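Local atomic coordinates of mbSHANK1 protein (Monosiga brevicollis, PDB entry 6X23), a protein that binds a GIRK3 peptide through its PDZ domain and probably acts as an adaptor that binds receptors. Residues A[15-20]-A[90-95]; A[26-31]-A[76-81]; A[61-66]-A[94-99]. One frame throughout, in Å; residues are numbered along the deposited sequence.

Interaction 1. Residues A[15-20]-A[90-95]; sequences LIIMRG and DVVAFR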
ATOM      1  N   LEU A  15       0.787  -1.096  -9.606  1.00 20.07           N
ATOM      2  CA  LEU A  15       0.682  -2.482  -9.172  1.00 14.67           C
ATOM      3  C   LEU A  15      -0.789  -2.869  -9.140  1.00 18.92           C
ATOM      4  O   LEU A  15      -1.640  -2.031  -8.826  1.00 20.12           O
ATOM      5  CB  LEU A  15       1.261  -2.676  -7.769  1.00 14.78           C
ATOM      6  CG  LEU A  15       2.719  -2.874  -7.439  1.00 25.26           C
ATOM      7  CD1 LEU A  15       3.483  -1.694  -7.885  1.00 20.60           C
ATOM      8  CD2 LEU A  15       2.800  -3.007  -5.924  1.00 18.89           C
ATOM      9  N   ILE A  16      -1.081  -4.140  -9.445  1.00 23.23           N
ATOM     10  CA  ILE A  16      -2.412  -4.723  -9.342  1.00 21.32           C
ATOM     11  C   ILE A  16      -2.299  -5.999  -8.535  1.00 22.88           C
ATOM     12  O   ILE A  16      -1.438  -6.843  -8.812  1.00 19.70           O
ATOM     13  CB  ILE A  16      -3.054  -5.013 -10.711  1.00 27.29           C
ATOM     14  CG1 ILE A  16      -3.160  -3.723 -11.530  1.00 30.70           C
ATOM     15  CG2 ILE A  16      -4.464  -5.523 -10.521  1.00 22.59           C
ATOM     16  CD1 ILE A  16      -3.737  -3.909 -12.909  1.00 38.41           C
ATOM     17  N   ILE A  17      -3.146  -6.126  -7.519  1.00 23.25           N
ATOM     18  CA  ILE A  17      -3.060  -7.184  -6.521  1.00 23.69           C
ATOM     19  C   ILE A  17      -4.434  -7.813  -6.364  1.00 28.70           C
ATOM     20  O   ILE A  17      -5.420  -7.103  -6.106  1.00 27.41           O
ATOM     21  CB  ILE A  17      -2.556  -6.654  -5.166  1.00 20.14           C
ATOM     22  CG1 ILE A  17      -1.463  -5.604  -5.364  1.00 22.73           C
ATOM     23  CG2 ILE A  17      -2.013  -7.785  -4.339  1.00 21.66           C
ATOM     24  CD1 ILE A  17      -0.878  -5.073  -4.057  1.00 20.55           C
ATOM     25  N   MET A  18      -4.513  -9.133  -6.532  1.00 29.59           N
ATOM     26  CA  MET A  18      -5.715  -9.919  -6.289  1.00 30.32           C
ATOM     27  C   MET A  18      -5.791 -10.188  -4.792  1.00 32.80           C
ATOM     28  O   MET A  18      -4.761 -10.432  -4.154  1.00 26.52           O
ATOM     29  CB  MET A  18      -5.662 -11.250  -7.042  1.00 36.03           C
ATOM     30  CG  MET A  18      -5.427 -11.172  -8.560  1.00 44.20           C
ATOM     31  SD  MET A  18      -6.749 -10.456  -9.546  1.00 79.02           S
ATOM     32  CE  MET A  18      -6.049 -10.415 -11.204  1.00 57.80           C
ATOM     33  N   ARG A  19      -6.992 -10.158  -4.226  1.00 26.49           N
ATOM     34  CA  ARG A  19      -7.121 -10.421  -2.797  1.00 30.03           C
ATOM     35  C   ARG A  19      -6.932 -11.905  -2.531  1.00 30.36           C
ATOM     36  O   ARG A  19      -7.460 -12.741  -3.264  1.00 35.81           O
ATOM     37  CB  ARG A  19      -8.486  -9.964  -2.265  1.00 30.20           C
ATOM     38  CG  ARG A  19      -8.596 -10.106  -0.749  1.00 31.03           C
ATOM     39  CD  ARG A  19      -9.908  -9.583  -0.207  1.00 26.90           C
ATOM     40  NE  ARG A  19     -10.170  -8.239  -0.683  1.00 30.39           N
ATOM     41  CZ  ARG A  19     -10.086  -7.145   0.072  1.00 32.37           C
ATOM     42  NH1 ARG A  19      -9.748  -7.254   1.354  1.00 32.63           N
ATOM     43  NH2 ARG A  19     -10.352  -5.943  -0.453  1.00 20.69           N
ATOM     44  N   GLY A  20      -6.171 -12.232  -1.493  1.00 34.18           N
ATOM     45  CA  GLY A  20      -6.031 -13.602  -1.045  1.00 36.23           C
ATOM     46  C   GLY A  20      -7.148 -13.969  -0.090  1.00 42.15           C
ATOM     47  O   GLY A  20      -8.175 -13.296  -0.005  1.00 40.64           O
ATOM     48  N   ASP A  90     -12.242  -7.753  -4.804  1.00 33.59           N
ATOM     49  CA  ASP A  90     -11.288  -8.826  -4.989  1.00 30.87           C
ATOM     50  C   ASP A  90      -9.972  -8.338  -5.562  1.00 29.77           C
ATOM     51  O   ASP A  90      -8.946  -8.996  -5.368  1.00 33.53           O
ATOM     52  CB  ASP A  90     -11.909  -9.905  -5.872  1.00 38.45           C
ATOM     53  CG  ASP A  90     -12.878 -10.760  -5.099  1.00 48.18           C
ATOM     54  OD1 ASP A  90     -12.742 -10.788  -3.844  1.00 43.82           O
ATOM     55  OD2 ASP A  90     -13.755 -11.392  -5.731  1.00 54.87           O
ATOM     56  N   VAL A  91      -9.979  -7.198  -6.231  1.00 25.91           N
ATOM     57  CA  VAL A  91      -8.803  -6.631  -6.854  1.00 23.79           C
ATOM     58  C   VAL A  91      -8.595  -5.219  -6.332  1.00 20.83           C
ATOM     59  O   VAL A  91      -9.552  -4.494  -6.062  1.00 22.53           O
ATOM     60  CB  VAL A  91      -8.963  -6.623  -8.380  1.00 27.84           C
ATOM     61  CG1 VAL A  91      -7.643  -6.314  -9.028  1.00 25.02           C
ATOM     62  CG2 VAL A  91      -9.498  -7.957  -8.841  1.00 38.74           C
ATOM     63  N   VAL A  92      -7.333  -4.816  -6.233  1.00 18.67           N
ATOM     64  CA  VAL A  92      -6.962  -3.458  -5.860  1.00 16.31           C
ATOM     65  C   VAL A  92      -5.847  -3.041  -6.797  1.00 20.23           C
ATOM     66  O   VAL A  92      -5.087  -3.879  -7.285  1.00 25.59           O
ATOM     67  CB  VAL A  92      -6.498  -3.353  -4.380  1.00 21.46           C
ATOM     68  CG1 VAL A  92      -5.108  -3.921  -4.209  1.00 20.89           C
ATOM     69  CG2 VAL A  92      -6.528  -1.948  -3.881  1.00 18.36           C
ATOM     70  N   ALA A  93      -5.748  -1.746  -7.049  1.00 19.05           N
ATOM     71  CA  ALA A  93      -4.632  -1.181  -7.789  1.00 18.34           C
ATOM     72  C   ALA A  93      -4.003  -0.068  -6.968  1.00 19.08           C
ATOM     73  O   ALA A  93      -4.703   0.764  -6.374  1.00 15.44           O
ATOM     74  CB  ALA A  93      -5.062  -0.636  -9.148  1.00 22.92           C
ATOM     75  N   PHE A  94      -2.672  -0.086  -6.933  1.00 23.87           N
ATOM     76  CA  PHE A  94      -1.843   0.877  -6.227  1.00 16.76           C
ATOM     77  C   PHE A  94      -0.912   1.522  -7.234  1.00 19.07           C
ATOM     78  O   PHE A  94      -0.402   0.849  -8.138  1.00 19.73           O
ATOM     79  CB  PHE A  94      -0.995   0.207  -5.131  1.00 12.90           C
ATOM     80  CG  PHE A  94      -1.797  -0.340  -3.978  1.00 22.61           C
ATOM     81  CD1 PHE A  94      -2.848   0.378  -3.443  1.00 22.86           C
ATOM     82  CD2 PHE A  94      -1.512  -1.587  -3.446  1.00 22.06           C
ATOM     83  CE1 PHE A  94      -3.587  -0.123  -2.381  1.00 20.61           C
ATOM     84  CE2 PHE A  94      -2.267  -2.102  -2.397  1.00 21.25           C
ATOM     85  CZ  PHE A  94      -3.305  -1.360  -1.872  1.00 20.18           C
ATOM     86  N   ARG A  95      -0.696   2.822  -7.078  1.00 16.17           N
ATOM     87  CA  ARG A  95       0.508   3.479  -7.560  1.00 17.42           C
ATOM     88  C   ARG A  95       1.335   3.875  -6.345  1.00 16.33           C
ATOM     89  O   ARG A  95       0.803   4.452  -5.398  1.00 24.05           O
ATOM     90  CB  ARG A  95       0.167   4.705  -8.399  1.00 18.82           C
ATOM     91  CG  ARG A  95       1.365   5.419  -8.993  1.00 17.21           C
ATOM     92  CD  ARG A  95       0.895   6.529  -9.870  1.00 15.02           C
ATOM     93  NE  ARG A  95       1.990   7.032 -10.684  1.00 21.05           N
ATOM     94  CZ  ARG A  95       1.847   8.030 -11.552  1.00 26.00           C
ATOM     95  NH1 ARG A  95       0.660   8.614 -11.687  1.00 18.54           N
ATOM     96  NH2 ARG A  95       2.885   8.452 -12.273  1.00 23.64           N
TER

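Interaction 2. Residues A[26-31]-A[76-81]; sequences FRLSGA and WSHRKV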
ATOM      1  N   PHE A  26      -0.119  -7.481   3.518  1.00 24.52           N
ATOM      2  CA  PHE A  26       0.895  -6.503   3.944  1.00 24.70           C
ATOM      3  C   PHE A  26       0.311  -5.624   5.034  1.00 33.88           C
ATOM      4  O   PHE A  26      -0.892  -5.614   5.232  1.00 34.37           O
ATOM      5  CB  PHE A  26       1.406  -5.674   2.770  1.00 23.72           C
ATOM      6  CG  PHE A  26       0.424  -4.716   2.160  1.00 19.62           C
ATOM      7  CD1 PHE A  26      -0.464  -5.127   1.195  1.00 21.63           C
ATOM      8  CD2 PHE A  26       0.403  -3.394   2.530  1.00 21.78           C
ATOM      9  CE1 PHE A  26      -1.348  -4.233   0.620  1.00 23.83           C
ATOM     10  CE2 PHE A  26      -0.481  -2.504   1.952  1.00 24.82           C
ATOM     11  CZ  PHE A  26      -1.359  -2.922   0.998  1.00 18.07           C
ATOM     12  N   ARG A  27       1.188  -4.930   5.767  1.00 31.51           N
ATOM     13  CA  ARG A  27       0.756  -4.026   6.867  1.00 37.78           C
ATOM     14  C   ARG A  27       1.018  -2.580   6.435  1.00 36.42           C
ATOM     15  O   ARG A  27       2.193  -2.242   6.194  1.00 38.03           O
ATOM     16  CB  ARG A  27       1.507  -4.362   8.160  1.00 45.09           C
ATOM     17  CG  ARG A  27       1.203  -5.746   8.714  1.00 57.20           C
ATOM     18  CD  ARG A  27       2.351  -6.301   9.537  1.00 71.87           C
ATOM     19  NE  ARG A  27       2.213  -7.727   9.798  1.00 71.89           N
ATOM     20  CZ  ARG A  27       1.079  -8.320  10.152  1.00 70.79           C
ATOM     21  NH1 ARG A  27       1.054  -9.625  10.368  1.00 74.09           N
ATOM     22  NH2 ARG A  27      -0.026  -7.610  10.287  1.00 73.54           N
ATOM     23  N   LEU A  28      -0.038  -1.765   6.344  1.00 37.94           N
ATOM     24  CA  LEU A  28       0.126  -0.400   5.918  1.00 37.92           C
ATOM     25  C   LEU A  28       0.375   0.447   7.157  1.00 42.76           C
ATOM     26  O   LEU A  28      -0.037   0.103   8.260  1.00 43.92           O
ATOM     27  CB  LEU A  28      -1.116   0.048   5.174  1.00 34.46           C
ATOM     28  CG  LEU A  28      -0.917   1.306   4.372  1.00 44.39           C
ATOM     29  CD1 LEU A  28       0.038   1.022   3.210  1.00 33.18           C
ATOM     30  CD2 LEU A  28      -2.285   1.759   3.926  1.00 37.27           C
ATOM     31  N   SER A  29       1.082   1.540   6.993  1.00 42.72           N
ATOM     32  CA  SER A  29       1.521   2.264   8.170  1.00 44.95           C
ATOM     33  C   SER A  29       1.723   3.717   7.791  1.00 50.30           C
ATOM     34  O   SER A  29       2.286   4.004   6.732  1.00 51.47           O
ATOM     35  CB  SER A  29       2.822   1.679   8.705  1.00 47.78           C
ATOM     36  OG  SER A  29       3.327   2.465   9.763  1.00 53.14           O
ATOM     37  N   GLY A  30       1.261   4.624   8.634  1.00 50.56           N
ATOM     38  CA  GLY A  30       1.579   6.003   8.330  1.00 49.94           C
ATOM     39  C   GLY A  30       0.666   6.958   9.064  1.00 62.39           C
ATOM     40  O   GLY A  30       0.122   6.630  10.118  1.00 62.73           O
ATOM     41  N   ALA A  31       0.518   8.131   8.452  1.00 65.34           N
ATOM     42  CA  ALA A  31      -0.147   9.283   9.055  1.00 64.46           C
ATOM     43  C   ALA A  31      -1.565   8.955   9.501  1.00 71.36           C
ATOM     44  O   ALA A  31      -2.417   8.599   8.678  1.00 68.86           O
ATOM     45  CB  ALA A  31      -0.169  10.439   8.052  1.00 64.99           C
ATOM     46  N   TRP A  76      -4.371  11.309   2.750  1.00 39.13           N
ATOM     47  CA  TRP A  76      -5.531  10.832   3.478  1.00 34.65           C
ATOM     48  C   TRP A  76      -5.133  10.379   4.871  1.00 44.54           C
ATOM     49  O   TRP A  76      -3.952  10.283   5.215  1.00 49.87           O
ATOM     50  CB  TRP A  76      -6.195   9.675   2.747  1.00 35.30           C
ATOM     51  CG  TRP A  76      -6.912  10.034   1.518  1.00 31.73           C
ATOM     52  CD1 TRP A  76      -6.813  11.186   0.814  1.00 36.01           C
ATOM     53  CD2 TRP A  76      -7.851   9.214   0.827  1.00 27.50           C
ATOM     54  NE1 TRP A  76      -7.636  11.135  -0.289  1.00 36.39           N
ATOM     55  CE2 TRP A  76      -8.289   9.931  -0.291  1.00 33.55           C
ATOM     56  CE3 TRP A  76      -8.352   7.940   1.043  1.00 32.50           C
ATOM     57  CZ2 TRP A  76      -9.211   9.415  -1.184  1.00 36.01           C
ATOM     58  CZ3 TRP A  76      -9.261   7.437   0.162  1.00 35.58           C
ATOM     59  CH2 TRP A  76      -9.684   8.167  -0.938  1.00 27.60           C
ATOM     60  N   SER A  77      -6.152  10.093   5.674  1.00 43.37           N
ATOM     61  CA  SER A  77      -5.967   9.485   6.978  1.00 44.44           C
ATOM     62  C   SER A  77      -5.689   8.000   6.828  1.00 45.43           C
ATOM     63  O   SER A  77      -6.139   7.361   5.875  1.00 43.51           O
ATOM     64  CB  SER A  77      -7.218   9.655   7.815  1.00 45.18           C
ATOM     65  OG  SER A  77      -8.276   8.974   7.165  1.00 42.23           O
ATOM     66  N   HIS A  78      -4.977   7.442   7.809  1.00 49.87           N
ATOM     67  CA  HIS A  78      -4.678   6.017   7.767  1.00 47.00           C
ATOM     68  C   HIS A  78      -5.932   5.169   7.643  1.00 42.38           C
ATOM     69  O   HIS A  78      -5.891   4.103   7.024  1.00 46.35           O
ATOM     70  CB  HIS A  78      -3.903   5.583   9.009  1.00 53.36           C
ATOM     71  CG  HIS A  78      -3.503   4.137   8.993  1.00 48.94           C
ATOM     72  ND1 HIS A  78      -2.397   3.673   8.312  1.00 50.42           N
ATOM     73  CD2 HIS A  78      -4.061   3.051   9.582  1.00 54.07           C
ATOM     74  CE1 HIS A  78      -2.293   2.365   8.478  1.00 48.95           C
ATOM     75  NE2 HIS A  78      -3.287   1.964   9.249  1.00 49.54           N
ATOM     76  N   ARG A  79      -7.052   5.608   8.217  1.00 43.88           N
ATOM     77  CA  ARG A  79      -8.196   4.705   8.246  1.00 41.76           C
ATOM     78  C   ARG A  79      -9.020   4.812   6.977  1.00 39.42           C
ATOM     79  O   ARG A  79      -9.596   3.813   6.526  1.00 40.65           O
ATOM     80  CB  ARG A  79      -9.078   4.953   9.472  1.00 43.66           C
ATOM     81  CG  ARG A  79     -10.169   3.876   9.590  1.00 46.38           C
ATOM     82  CD  ARG A  79      -9.613   2.641  10.354  1.00 48.73           C
ATOM     83  NE  ARG A  79     -10.236   1.383   9.938  1.00 62.28           N
ATOM     84  CZ  ARG A  79      -9.587   0.220   9.799  1.00 64.35           C
ATOM     85  NH1 ARG A  79      -8.273   0.133  10.054  1.00 53.71           N
ATOM     86  NH2 ARG A  79     -10.254  -0.871   9.406  1.00 53.84           N
ATOM     87  N   LYS A  80      -9.084   6.003   6.382  1.00 35.67           N
ATOM     88  CA  LYS A  80      -9.793   6.118   5.113  1.00 37.90           C
ATOM     89  C   LYS A  80      -9.107   5.283   4.050  1.00 33.88           C
ATOM     90  O   LYS A  80      -9.772   4.576   3.290  1.00 35.07           O
ATOM     91  CB  LYS A  80      -9.896   7.574   4.673  1.00 35.04           C
ATOM     92  CG  LYS A  80     -10.821   7.792   3.471  1.00 33.80           C
ATOM     93  CD  LYS A  80     -11.156   9.285   3.315  1.00 42.84           C
ATOM     94  CE  LYS A  80     -11.497   9.707   1.887  1.00 37.58           C
ATOM     95  NZ  LYS A  80     -12.828   9.200   1.409  1.00 52.60           N
ATOM     96  N   VAL A  81      -7.775   5.317   4.015  1.00 35.68           N
ATOM     97  CA  VAL A  81      -7.023   4.500   3.067  1.00 29.41           C
ATOM     98  C   VAL A  81      -7.276   3.016   3.320  1.00 30.69           C
ATOM     99  O   VAL A  81      -7.627   2.260   2.403  1.00 29.37           O
ATOM    100  CB  VAL A  81      -5.526   4.837   3.146  1.00 35.28           C
ATOM    101  CG1 VAL A  81      -4.701   3.722   2.522  1.00 25.56           C
ATOM    102  CG2 VAL A  81      -5.248   6.172   2.458  1.00 39.61           C
TER

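Interaction 3. Residues A[61-66]-A[94-99]; sequences AGDRLL and FRIARR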
ATOM      1  N   ALA A  61       8.458  -3.735   1.018  1.00 34.25           N
ATOM      2  CA  ALA A  61       8.545  -2.898   2.204  1.00 37.23           C
ATOM      3  C   ALA A  61       9.163  -1.563   1.833  1.00 36.17           C
ATOM      4  O   ALA A  61      10.087  -1.493   1.018  1.00 35.18           O
ATOM      5  CB  ALA A  61       9.370  -3.592   3.288  1.00 42.99           C
ATOM      6  N   GLY A  62       8.619  -0.491   2.394  1.00 32.43           N
ATOM      7  CA  GLY A  62       9.085   0.823   2.073  1.00 33.17           C
ATOM      8  C   GLY A  62       8.330   1.487   0.942  1.00 40.45           C
ATOM      9  O   GLY A  62       8.305   2.721   0.873  1.00 43.64           O
ATOM     10  N   ASP A  63       7.711   0.707   0.052  1.00 34.79           N
ATOM     11  CA  ASP A  63       6.821   1.288  -0.944  1.00 29.90           C
ATOM     12  C   ASP A  63       5.840   2.228  -0.264  1.00 29.80           C
ATOM     13  O   ASP A  63       5.192   1.860   0.718  1.00 33.08           O
ATOM     14  CB  ASP A  63       6.050   0.199  -1.694  1.00 24.40           C
ATOM     15  CG  ASP A  63       6.889  -0.534  -2.717  1.00 22.78           C
ATOM     16  OD1 ASP A  63       7.947  -0.038  -3.175  1.00 24.38           O
ATOM     17  OD2 ASP A  63       6.462  -1.635  -3.089  1.00 28.53           O
ATOM     18  N   ARG A  64       5.739   3.440  -0.787  1.00 32.20           N
ATOM     19  CA  ARG A  64       4.863   4.469  -0.246  1.00 33.50           C
ATOM     20  C   ARG A  64       3.648   4.623  -1.145  1.00 32.44           C
ATOM     21  O   ARG A  64       3.786   4.724  -2.365  1.00 29.67           O
ATOM     22  CB  ARG A  64       5.598   5.805  -0.117  1.00 30.78           C
ATOM     23  CG  ARG A  64       4.688   6.954   0.265  1.00 39.63           C
ATOM     24  CD  ARG A  64       5.497   8.163   0.677  1.00 47.38           C
ATOM     25  NE  ARG A  64       6.318   8.675  -0.408  1.00 42.99           N
ATOM     26  CZ  ARG A  64       5.881   9.563  -1.284  1.00 46.12           C
ATOM     27  NH1 ARG A  64       4.638  10.012  -1.187  1.00 39.74           N
ATOM     28  NH2 ARG A  64       6.680  10.000  -2.248  1.00 46.70           N
ATOM     29  N   LEU A  65       2.470   4.663  -0.537  1.00 29.20           N
ATOM     30  CA  LEU A  65       1.208   4.654  -1.253  1.00 25.79           C
ATOM     31  C   LEU A  65       0.925   6.028  -1.844  1.00 34.73           C
ATOM     32  O   LEU A  65       0.887   7.027  -1.119  1.00 44.10           O
ATOM     33  CB  LEU A  65       0.096   4.240  -0.298  1.00 30.37           C
ATOM     34  CG  LEU A  65      -1.234   3.905  -0.964  1.00 40.24           C
ATOM     35  CD1 LEU A  65      -1.037   3.034  -2.213  1.00 33.85           C
ATOM     36  CD2 LEU A  65      -2.145   3.205   0.023  1.00 42.30           C
ATOM     37  N   LEU A  66       0.720   6.084  -3.155  1.00 23.96           N
ATOM     38  CA  LEU A  66       0.362   7.319  -3.823  1.00 23.14           C
ATOM     39  C   LEU A  66      -1.060   7.302  -4.367  1.00 32.71           C
ATOM     40  O   LEU A  66      -1.806   8.268  -4.181  1.00 38.24           O
ATOM     41  CB  LEU A  66       1.344   7.588  -4.955  1.00 27.94           C
ATOM     42  CG  LEU A  66       2.616   8.389  -4.665  1.00 38.68           C
ATOM     43  CD1 LEU A  66       3.309   7.962  -3.387  1.00 31.99           C
ATOM     44  CD2 LEU A  66       3.572   8.225  -5.845  1.00 31.94           C
ATOM     45  N   PHE A  94      -2.672  -0.086  -6.933  1.00 23.87           N
ATOM     46  CA  PHE A  94      -1.843   0.877  -6.227  1.00 16.76           C
ATOM     47  C   PHE A  94      -0.912   1.522  -7.234  1.00 19.07           C
ATOM     48  O   PHE A  94      -0.402   0.849  -8.138  1.00 19.73           O
ATOM     49  CB  PHE A  94      -0.995   0.207  -5.131  1.00 12.90           C
ATOM     50  CG  PHE A  94      -1.797  -0.340  -3.978  1.00 22.61           C
ATOM     51  CD1 PHE A  94      -2.848   0.378  -3.443  1.00 22.86           C
ATOM     52  CD2 PHE A  94      -1.512  -1.587  -3.446  1.00 22.06           C
ATOM     53  CE1 PHE A  94      -3.587  -0.123  -2.381  1.00 20.61           C
ATOM     54  CE2 PHE A  94      -2.267  -2.102  -2.397  1.00 21.25           C
ATOM     55  CZ  PHE A  94      -3.305  -1.360  -1.872  1.00 20.18           C
ATOM     56  N   ARG A  95      -0.696   2.822  -7.078  1.00 16.17           N
ATOM     57  CA  ARG A  95       0.508   3.479  -7.560  1.00 17.42           C
ATOM     58  C   ARG A  95       1.335   3.875  -6.345  1.00 16.33           C
ATOM     59  O   ARG A  95       0.803   4.452  -5.398  1.00 24.05           O
ATOM     60  CB  ARG A  95       0.167   4.705  -8.399  1.00 18.82           C
ATOM     61  CG  ARG A  95       1.365   5.419  -8.993  1.00 17.21           C
ATOM     62  CD  ARG A  95       0.895   6.529  -9.870  1.00 15.02           C
ATOM     63  NE  ARG A  95       1.990   7.032 -10.684  1.00 21.05           N
ATOM     64  CZ  ARG A  95       1.847   8.030 -11.552  1.00 26.00           C
ATOM     65  NH1 ARG A  95       0.660   8.614 -11.687  1.00 18.54           N
ATOM     66  NH2 ARG A  95       2.885   8.452 -12.273  1.00 23.64           N
ATOM     67  N   ILE A  96       2.622   3.561  -6.363  1.00 14.81           N
ATOM     68  CA  ILE A  96       3.484   3.755  -5.206  1.00 20.77           C
ATOM     69  C   ILE A  96       4.786   4.420  -5.621  1.00 23.19           C
ATOM     70  O   ILE A  96       5.160   4.434  -6.792  1.00 24.01           O
ATOM     71  CB  ILE A  96       3.791   2.434  -4.487  1.00 23.49           C
ATOM     72  CG1 ILE A  96       4.405   1.426  -5.479  1.00 18.65           C
ATOM     73  CG2 ILE A  96       2.539   1.946  -3.774  1.00 22.91           C
ATOM     74  CD1 ILE A  96       5.947   1.321  -5.412  1.00 21.57           C
ATOM     75  N   ALA A  97       5.496   4.924  -4.613  1.00 28.47           N
ATOM     76  CA  ALA A  97       6.816   5.525  -4.775  1.00 30.61           C
ATOM     77  C   ALA A  97       7.837   4.674  -4.033  1.00 28.60           C
ATOM     78  O   ALA A  97       7.611   4.290  -2.885  1.00 31.86           O
ATOM     79  CB  ALA A  97       6.829   6.970  -4.265  1.00 30.16           C
ATOM     80  N   ARG A  98       8.955   4.385  -4.692  1.00 29.02           N
ATOM     81  CA  ARG A  98       9.920   3.400  -4.235  1.00 23.83           C
ATOM     82  C   ARG A  98      11.315   3.993  -4.287  1.00 32.60           C
ATOM     83  O   ARG A  98      11.715   4.573  -5.298  1.00 34.56           O
ATOM     84  CB  ARG A  98       9.845   2.133  -5.105  1.00 25.44           C
ATOM     85  CG  ARG A  98      11.005   1.212  -5.032  1.00 24.98           C
ATOM     86  CD  ARG A  98      10.680  -0.055  -5.776  1.00 30.17           C
ATOM     87  NE  ARG A  98       9.476  -0.714  -5.259  1.00 29.10           N
ATOM     88  CZ  ARG A  98       8.785  -1.651  -5.918  1.00 31.48           C
ATOM     89  NH1 ARG A  98       9.155  -2.041  -7.132  1.00 28.92           N
ATOM     90  NH2 ARG A  98       7.712  -2.212  -5.369  1.00 31.57           N
ATOM     91  N   ARG A  99      12.041   3.845  -3.191  1.00 32.32           N
ATOM     92  CA  ARG A  99      13.413   4.311  -3.118  1.00 36.94           C
ATOM     93  C   ARG A  99      14.224   3.702  -4.244  1.00 34.85           C
ATOM     94  O   ARG A  99      14.105   2.515  -4.514  1.00 42.58           O
ATOM     95  CB  ARG A  99      14.013   3.906  -1.777  1.00 49.28           C
ATOM     96  CG  ARG A  99      14.489   2.416  -1.659  1.00 61.36           C
ATOM     97  CD  ARG A  99      13.522   1.222  -2.040  1.00 53.72           C
ATOM     98  NE  ARG A  99      14.326   0.057  -2.470  1.00 56.81           N
ATOM     99  CZ  ARG A  99      14.681  -0.201  -3.745  1.00 58.73           C
ATOM    100  NH1 ARG A  99      14.232   0.557  -4.736  1.00 48.93           N
ATOM    101  NH2 ARG A  99      15.462  -1.248  -4.067  1.00 70.69           N
TER

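Interaction 1. Residues A[15-20]-A[90-95]
Ile17 and Phe94 carry the tight side of this antiparallel pairing, in which the first and last strands of the PDZ domain, 10-18 and 91-99, lie next to each other in its larger sheet. Their side chains cross at about a right angle, and Ile17 CD1 comes to 3.6 Å from Phe94 CD2. A chi1 of -39° sets Ile17 CG1 anti to the carbonyl carbon, and CD1 beyond it meets the Phe94 ring obliquely, while Ile17 CB lies beside Val92 CG1, the two side chains pointing the same way. On this buried face, which also holds Leu15, Ile17 packs on Ala54 and Ala57 of helix 53-57, and both Ile17 and Val92 touch Phe24.

The other face is looser and more open to solvent. Ile16 CG2 meets Val91 CG1 at 3.6 Å, and the sulphur of Met18 runs alongside Val91 CG2 at 3.8 Å, but both Ile16 and Met18 are largely exposed. Between the faces, Leu15 and Phe94 exchange two backbone hydrogen bonds, as do Ile17 and Val92. Ala93 instead turns its N-H to the side chain of Asn69.

Where the strands end, Arg19 NE and NH2 bond to the carbonyls of Gly89 and Ile85, tying the residue after the first strand to the last turn of helix 78-87 and the loop behind it. At the root of this side chain, Arg19 CB sits 3.3 Å from Asp90 O.

Interaction 2. Residues A[26-31]-A[76-81]
A buried contact between a strand and the start of a helix, made mainly by the ring of His78 and the methyls of Leu28 and Val81, joins residues 26-31 to 76-81. The imidazole is directed at the strand backbone: its CE1 lies 3.2 Å from Leu28 O, and Ser29 N lies at the edge of the ring, near its plane. A chi1 of -177° sets CG anti to the backbone N, and the ring beyond it lies against residues 28-30. Leu28 CD2 and Val81 CG1 press together at 3.4 Å, tighter than usual, with the side chains crossing at about a right angle.

Strand 26-29 and helix 78-87 are the two walls of the PDZ peptide-binding groove, and here the groove is occupied. The bound peptide adds an antiparallel strand to residues 27-29, and His78 NE2 is hydrogen-bonded to one of its polar side chains. His78 ND1 is held by Gln43 OE1, so both ring nitrogens are engaged and the rotation of the ring is fixed. An alanine here would probably cost the peptide side chain and Gln43 OE1 their bonds to the ring and open a gap beside Leu28 O. Ser77 is the N-cap residue just before the helix, and its OG accepts from Lys80 N at 3.2 Å. Lys80 CE lies over one face of the Trp76 indole, toward its rim.

Interaction 3. Residues A[61-66]-A[94-99]
Asp63 and Arg98 lie side by side where strand 64-68 meets strand 91-99 in the larger antiparallel sheet of the PDZ fold. Their carboxylate and guanidinium are nearly coplanar, 25° apart. The side chain of Ile96 crosses that of Asp63 obliquely, with Ile96 CD1 3.3 Å from Asp63 OD1. Ile96 CG1 takes the crowded position between backbone N and carbonyl carbon (chi1 56°), and CG2 on the other branch packs against the backbone of Arg64, 3.4 Å from its O.

On the face that holds Ile96, Leu65 is a bump that fits against the ring of Phe94. Leu65 CD1 approaches Phe94 CD1 obliquely at 3.4 Å, while the side chain of Leu65 also touches Val81 and Ile85 of helix 78-87. On the opposite face the small Ala97 is the hollow. Its CB is met by both methyls of Leu66 and lies over one face of the Arg64 guanidinium, 3.6 Å from Arg64 NH2. Leu66 CD1 is 3.2 Å above the plane of the same guanidinium, toward the rim. Arg64 NH2 then forms a salt bridge to Glu10 of the first strand. Backbone hydrogen bonds join Arg64 and Ala97 in both directions, and Leu66 N donates to Arg95 O.

Arg98 grips Asp63 side-on, NE to OD1 and NH2 to OD2, each bond 2.7 Å long and close to the guanidinium plane. Asp63 OD2 also accepts from Gln60 N, and Arg98 NH2 is also hydrogen-bonded to Gly58 O. With both oxygens engaged by N-H groups, Asp63 is probably held in its charged form, and the buried carboxylate fastens the residues before strand 64-68 to strand 91-99.

Interactions 1 and 3 sit on neighbouring strand pairs of one sheet: strand 91-99 lies between strands 10-18 and 64-68 and serves both, Phe94 and Arg95 are shared, and their centres lie about 14 Å apart. Leu15 CD1 touches Ile96 CG1 at 4.0 Å where the two meet. Interaction 2, which joins the two walls of the peptide groove, is about 16 Å from interaction 1 and about 12 Å from interaction 3, centre to centre, yet touches both. Val81 CG1 lies 3.6 Å from Leu65 CD2, and Phe26 CZ lies 3.6 Å from Phe94 CE2. Phe26, which also touches an apolar peptide side chain, thus packs on the core side of the larger sheet.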